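Local coordinates for superoxide dismutase [Mn/Fe] (Aeropyrum pernix, PDB 3AK2) that catalyses the dismutation of superoxide to oxygen and hydrogen peroxide, working as a cambialistic enzyme with either manganese or iron in its active site, at the interface of chains A and B and the interface of chains A and C. Numbering follows the deposited sequence. Chains: chain A/B/C, Superoxide dismutase [Mn/Fe].

Contact 1: the interface of chains A and B. Residues chain A 136-138, 156-158; chain B 7, 73, 76-77.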
ATOM      1  N   ASP A 136      -8.622 -16.980  13.852  1.00 11.05           N
ATOM      2  CA  ASP A 136      -9.529 -16.871  12.715  1.00 11.77           C
ATOM      3  C   ASP A 136     -10.951 -17.272  13.118  1.00 12.32           C
ATOM      4  O   ASP A 136     -11.194 -18.441  13.404  1.00 12.53           O
ATOM      5  CB  ASP A 136      -9.013 -17.756  11.572  1.00 11.63           C
ATOM      6  CG  ASP A 136      -9.961 -17.819  10.390  1.00 11.62           C
ATOM      7  OD1 ASP A 136      -9.737 -18.689   9.522  1.00 13.28           O
ATOM      8  OD2 ASP A 136     -10.914 -17.017  10.319  1.00 12.57           O
ATOM      9  N   PRO A 137     -11.901 -16.316  13.120  1.00 12.58           N
ATOM     10  CA  PRO A 137     -13.275 -16.647  13.519  1.00 12.96           C
ATOM     11  C   PRO A 137     -13.972 -17.625  12.572  1.00 13.46           C
ATOM     12  O   PRO A 137     -14.911 -18.298  12.986  1.00 14.08           O
ATOM     13  CB  PRO A 137     -13.988 -15.290  13.492  1.00 12.81           C
ATOM     14  CG  PRO A 137     -13.189 -14.460  12.538  1.00 13.49           C
ATOM     15  CD  PRO A 137     -11.768 -14.892  12.754  1.00 12.57           C
ATOM     16  N   LEU A 138     -13.522 -17.704  11.320  1.00 13.63           N
ATOM     17  CA  LEU A 138     -14.169 -18.569  10.330  1.00 14.13           C
ATOM     18  C   LEU A 138     -13.862 -20.052  10.532  1.00 14.55           C
ATOM     19  O   LEU A 138     -14.677 -20.910  10.180  1.00 15.40           O
ATOM     20  CB  LEU A 138     -13.797 -18.147   8.902  1.00 13.94           C
ATOM     21  CG  LEU A 138     -14.129 -16.718   8.456  1.00 14.61           C
ATOM     22  CD1 LEU A 138     -13.756 -16.554   6.997  1.00 14.82           C
ATOM     23  CD2 LEU A 138     -15.596 -16.356   8.664  1.00 15.43           C
ATOM     24  N   ALA A 156     -10.031  -8.014   7.949  1.00  8.69           N
ATOM     25  CA  ALA A 156     -11.168  -8.163   8.835  1.00  8.96           C
ATOM     26  C   ALA A 156     -11.151  -9.561   9.447  1.00  9.23           C
ATOM     27  O   ALA A 156     -10.497 -10.476   8.930  1.00  9.50           O
ATOM     28  CB  ALA A 156     -12.454  -7.945   8.065  1.00  8.92           C
ATOM     29  N   GLY A 157     -11.856  -9.704  10.563  1.00  9.49           N
ATOM     30  CA  GLY A 157     -12.085 -11.008  11.187  1.00  9.94           C
ATOM     31  C   GLY A 157     -10.992 -11.479  12.121  1.00 10.23           C
ATOM     32  O   GLY A 157     -11.217 -11.645  13.319  1.00 10.77           O
ATOM     33  N   LEU A 158      -9.803 -11.694  11.567  1.00 10.10           N
ATOM     34  CA  LEU A 158      -8.659 -12.168  12.343  1.00 10.13           C
ATOM     35  C   LEU A 158      -8.440 -11.338  13.597  1.00 10.31           C
ATOM     36  O   LEU A 158      -8.362 -10.112  13.535  1.00 10.75           O
ATOM     37  CB  LEU A 158      -7.393 -12.156  11.490  1.00 10.14           C
ATOM     38  CG  LEU A 158      -7.406 -12.990  10.208  1.00  9.98           C
ATOM     39  CD1 LEU A 158      -6.063 -12.869   9.510  1.00 11.03           C
ATOM     40  CD2 LEU A 158      -7.738 -14.448  10.478  1.00 11.89           C
TER
ATOM     41  N   TYR B   7     -11.161 -23.071   3.704  1.00 14.28           N
ATOM     42  CA  TYR B   7     -12.295 -22.183   3.475  1.00 13.43           C
ATOM     43  C   TYR B   7     -13.187 -22.754   2.392  1.00 13.36           C
ATOM     44  O   TYR B   7     -12.732 -23.531   1.549  1.00 12.92           O
ATOM     45  CB  TYR B   7     -11.797 -20.772   3.119  1.00 12.84           C
ATOM     46  CG  TYR B   7     -10.886 -20.239   4.200  1.00 11.44           C
ATOM     47  CD1 TYR B   7      -9.506 -20.200   4.028  1.00 10.67           C
ATOM     48  CD2 TYR B   7     -11.407 -19.833   5.427  1.00 11.25           C
ATOM     49  CE1 TYR B   7      -8.672 -19.746   5.042  1.00 12.07           C
ATOM     50  CE2 TYR B   7     -10.584 -19.383   6.444  1.00 11.61           C
ATOM     51  CZ  TYR B   7      -9.222 -19.340   6.245  1.00 10.91           C
ATOM     52  OH  TYR B   7      -8.401 -18.900   7.260  1.00 11.86           O
ATOM     53  N   TYR B  73      -7.770 -14.301   1.976  1.00  8.91           N
ATOM     54  CA  TYR B  73      -8.588 -14.419   3.170  1.00  8.90           C
ATOM     55  C   TYR B  73      -9.492 -13.195   3.316  1.00  8.64           C
ATOM     56  O   TYR B  73     -10.694 -13.329   3.565  1.00  9.00           O
ATOM     57  CB  TYR B  73      -7.749 -14.604   4.437  1.00  8.78           C
ATOM     58  CG  TYR B  73      -8.613 -14.642   5.671  1.00  8.90           C
ATOM     59  CD1 TYR B  73      -8.950 -13.468   6.347  1.00  9.26           C
ATOM     60  CD2 TYR B  73      -9.134 -15.847   6.139  1.00  9.81           C
ATOM     61  CE1 TYR B  73      -9.765 -13.490   7.466  1.00 10.26           C
ATOM     62  CE2 TYR B  73      -9.949 -15.879   7.264  1.00 10.11           C
ATOM     63  CZ  TYR B  73     -10.265 -14.695   7.920  1.00  9.80           C
ATOM     64  OH  TYR B  73     -11.070 -14.702   9.037  1.00 10.93           O
ATOM     65  N   HIS B  76     -12.257 -13.271   0.876  1.00  8.98           N
ATOM     66  CA  HIS B  76     -13.247 -14.237   1.312  1.00  9.19           C
ATOM     67  C   HIS B  76     -14.151 -13.694   2.424  1.00  9.33           C
ATOM     68  O   HIS B  76     -15.372 -13.717   2.288  1.00  9.38           O
ATOM     69  CB  HIS B  76     -12.553 -15.536   1.720  1.00  9.26           C
ATOM     70  CG  HIS B  76     -13.470 -16.563   2.308  1.00  9.45           C
ATOM     71  ND1 HIS B  76     -14.728 -16.827   1.806  1.00 10.15           N
ATOM     72  CD2 HIS B  76     -13.293 -17.413   3.348  1.00 11.44           C
ATOM     73  CE1 HIS B  76     -15.288 -17.789   2.518  1.00 10.44           C
ATOM     74  NE2 HIS B  76     -14.437 -18.164   3.458  1.00 10.83           N
ATOM     75  N   ILE B  77     -13.575 -13.191   3.512  1.00  9.26           N
ATOM     76  CA  ILE B  77     -14.414 -12.715   4.606  1.00  9.66           C
ATOM     77  C   ILE B  77     -15.253 -11.495   4.214  1.00  9.76           C
ATOM     78  O   ILE B  77     -16.417 -11.387   4.606  1.00  9.74           O
ATOM     79  CB  ILE B  77     -13.629 -12.496   5.924  1.00  9.81           C
ATOM     80  CG1 ILE B  77     -14.618 -12.369   7.094  1.00 10.45           C
ATOM     81  CG2 ILE B  77     -12.674 -11.297   5.817  1.00 10.18           C
ATOM     82  CD1 ILE B  77     -13.985 -12.355   8.467  1.00 11.71           C
TER
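A:Asp136 meets B:Tyr7 and B:Tyr73 at a two-fold symmetric interface between identical chains, where the end of strand 129-136 and nearby loops of one subunit pack on helix 62-82 and the loop residue B:Tyr7 of the other; it joins two copies in the deposited tetramer, probably as an interface of the assembled enzyme. The carboxylate comes tip to tip against both phenols and shares its oxygens between them. OD1 of A:Asp136 takes the hydroxyl OH of B:Tyr7 at 2.6 Å, met from 42° above the carboxylate plane, and lies in the plane of that ring, at its edge. OD2 of A:Asp136 takes the hydroxyl OH of B:Tyr73 at 2.7 Å, the ring nearly upright to the carboxylate, 84° between planes. The backbone N of A:Leu138 reaches OD2 of A:Asp136 at 2.9 Å from the opposite face, both donors well out of the plane, so two bonds grip this oxygen and limit rotation of the carboxylate. With CG anti to the backbone N (chi1 174°), A:Asp136 extends toward chain B.

CD2 of A:Leu158 lies 3.6 Å from CZ of B:Tyr73 as the two side chains pass in opposite directions. The polar carbonyl O of A:Ala156 sits in the ring plane at its edge, near CE1. Further along the helix, CD1 of B:Ile77 touches CA of A:Gly157 at 3.6 Å, while CD1 of A:Leu138 abuts CD2 of B:His76. The site would tie one subunit to the helix carrying the metal ligand B:His79, and may steady it.

Contact 2: the interface of chains A and C. Residues chain A 67-68, 71, 149; chain C 126-127, 148.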
ATOM      1  N   ARG A  67      -8.094   7.663   6.067  1.00  7.91           N
ATOM      2  CA  ARG A  67      -6.735   7.124   6.035  1.00  8.04           C
ATOM      3  C   ARG A  67      -5.976   7.463   7.322  1.00  7.81           C
ATOM      4  O   ARG A  67      -5.259   6.614   7.860  1.00  7.97           O
ATOM      5  CB  ARG A  67      -5.975   7.632   4.812  1.00  8.46           C
ATOM      6  CG  ARG A  67      -6.277   6.881   3.526  1.00  8.52           C
ATOM      7  CD  ARG A  67      -5.726   7.630   2.327  1.00  9.49           C
ATOM      8  NE  ARG A  67      -5.820   6.844   1.099  1.00  9.54           N
ATOM      9  CZ  ARG A  67      -5.597   7.329  -0.119  1.00  9.05           C
ATOM     10  NH1 ARG A  67      -5.303   8.616  -0.284  1.00  9.47           N
ATOM     11  NH2 ARG A  67      -5.685   6.527  -1.174  1.00  9.40           N
ATOM     12  N   ASP A  68      -6.157   8.687   7.817  1.00  8.00           N
ATOM     13  CA  ASP A  68      -5.540   9.118   9.073  1.00  8.39           C
ATOM     14  C   ASP A  68      -6.094   8.308  10.240  1.00  8.04           C
ATOM     15  O   ASP A  68      -5.341   7.846  11.109  1.00  8.18           O
ATOM     16  CB  ASP A  68      -5.804  10.600   9.349  1.00  8.29           C
ATOM     17  CG  ASP A  68      -5.111  11.533   8.375  1.00  9.29           C
ATOM     18  OD1 ASP A  68      -4.216  11.111   7.611  1.00 10.58           O
ATOM     19  OD2 ASP A  68      -5.478  12.726   8.404  1.00 11.35           O
ATOM     20  N   PHE A  71      -4.726   4.560  10.077  1.00  7.55           N
ATOM     21  CA  PHE A  71      -3.349   4.383  10.521  1.00  7.59           C
ATOM     22  C   PHE A  71      -3.206   4.543  12.029  1.00  7.38           C
ATOM     23  O   PHE A  71      -2.559   3.723  12.693  1.00  7.60           O
ATOM     24  CB  PHE A  71      -2.435   5.372   9.804  1.00  7.92           C
ATOM     25  CG  PHE A  71      -1.015   5.363  10.303  1.00  7.94           C
ATOM     26  CD1 PHE A  71      -0.114   4.397   9.867  1.00  8.17           C
ATOM     27  CD2 PHE A  71      -0.582   6.319  11.212  1.00  8.55           C
ATOM     28  CE1 PHE A  71       1.204   4.394  10.333  1.00  8.04           C
ATOM     29  CE2 PHE A  71       0.733   6.323  11.683  1.00  8.58           C
ATOM     30  CZ  PHE A  71       1.620   5.357  11.244  1.00  9.16           C
ATOM     31  N   LYS A 149       3.202  -1.096   8.074  1.00  9.24           N
ATOM     32  CA  LYS A 149       2.770   0.046   8.885  1.00  9.10           C
ATOM     33  C   LYS A 149       1.949  -0.504  10.053  1.00  9.00           C
ATOM     34  O   LYS A 149       2.424  -1.395  10.751  1.00  9.50           O
ATOM     35  CB  LYS A 149       2.001   1.092   8.059  1.00  9.23           C
ATOM     36  CG  LYS A 149       2.857   1.792   6.996  1.00 10.76           C
ATOM     37  CD  LYS A 149       2.271   3.131   6.530  1.00 12.48           C
ATOM     38  CE  LYS A 149       0.982   2.985   5.752  1.00 12.93           C
ATOM     39  NZ  LYS A 149       0.617   4.325   5.216  1.00 10.33           N
TER
ATOM     40  N   GLU C 126       3.907   9.106   6.385  1.00 10.72           N
ATOM     41  CA  GLU C 126       3.285   8.160   7.297  1.00 10.53           C
ATOM     42  C   GLU C 126       4.031   6.833   7.226  1.00 10.59           C
ATOM     43  O   GLU C 126       4.099   6.216   6.165  1.00 11.24           O
ATOM     44  CB  GLU C 126       1.821   7.983   6.936  1.00 10.46           C
ATOM     45  CG  GLU C 126       1.042   7.150   7.920  1.00  9.80           C
ATOM     46  CD  GLU C 126      -0.408   7.100   7.541  1.00  9.11           C
ATOM     47  OE1 GLU C 126      -1.203   7.846   8.161  1.00  9.79           O
ATOM     48  OE2 GLU C 126      -0.727   6.348   6.591  1.00  8.55           O
ATOM     49  N   GLY C 127       4.575   6.398   8.359  1.00 10.72           N
ATOM     50  CA  GLY C 127       5.516   5.286   8.375  1.00 11.13           C
ATOM     51  C   GLY C 127       6.870   5.775   7.895  1.00 11.03           C
ATOM     52  O   GLY C 127       7.235   6.938   8.096  1.00 12.49           O
ATOM     53  N   GLU C 148       6.366   6.289   0.234  1.00  9.78           N
ATOM     54  CA  GLU C 148       6.355   5.397   1.396  1.00  9.62           C
ATOM     55  C   GLU C 148       7.167   4.149   1.082  1.00  9.55           C
ATOM     56  O   GLU C 148       7.254   3.741  -0.078  1.00  9.31           O
ATOM     57  CB  GLU C 148       4.924   5.046   1.807  1.00  9.61           C
ATOM     58  CG  GLU C 148       4.176   6.245   2.384  1.00 10.24           C
ATOM     59  CD  GLU C 148       2.740   5.949   2.790  1.00 11.05           C
ATOM     60  OE1 GLU C 148       1.980   6.926   2.923  1.00 11.17           O
ATOM     61  OE2 GLU C 148       2.362   4.767   2.971  1.00 11.32           O
TER
HETATM   62  O   HOH W   1      -3.218   5.271   6.318  1.00  9.03           O
HETATM   63  O   HOH W   2      -3.076   8.850   6.472  1.00 10.89           O
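C:Glu126 lays its side chain over the phenyl face of A:Phe71, forming the apolar centre of a two-fold symmetric contact between iron/manganese superoxide dismutase subunits. The methylene CG of C:Glu126 stands above the middle of the A:Phe71 ring, 3.4 Å from its centroid, in a CH-pi contact. Beyond CG the chain continues toward the root of the phenyl group, so that the carboxyl carbon CD of C:Glu126 is 3.3 Å from CG of A:Phe71. The carboxylate is stacked almost flat, its plane 12° from that of the ring, and the two side chains run past each other in opposite directions. A first torsion with CG anti to the backbone N (chi1 -173°) and an extended course beyond it carry the acid along the aromatic face toward helix 62-82.

At the end of this stack the two carboxylate oxygens part company. OE2 of C:Glu126 receives the ammonium of A:Lys149 through its anti lone pair, with NZ of A:Lys149 2.8 Å away. The lysine crosses C:Glu126 at about a right angle, and its chain, bent at chi3 (-68°), brings NZ between two acids. The second is C:Glu148, at the end of strand 141-148; OE2 of C:Glu148 lies 2.9 Å from NZ of A:Lys149 and is approached from above the carboxylate plane. Both pairs are salt bridges, and the ammonium would offset the negative charge of the two glutamates.

Water completes the rim on the helix side. Water 1 joins OE2 of C:Glu126 to the backbone O of A:Arg67, lying 2.7 Å from OE2. Water 2 links OE1 of C:Glu126 to OD1 of A:Asp68, which are 4.5 Å apart; by mediating between two acidic groups it may ease their repulsion.

Contact 1 and contact 2 lie about 24 Å apart, measured between the centres of their C-alpha atoms, and involve different partners of chain A. They nevertheless draw on the same helix, 62-82: contact 1 uses its later turns in chain B, contact 2 its earlier turns in chain A. Because every chain is a copy of one protein, each subunit can offer both stretches of this helix, one to each neighbour. Two distinct two-fold interfaces of this sort could together build the deposited tetramer as a dimer of dimers, and the shared helix, which also bears a manganese ligand, may couple assembly to active-site stability.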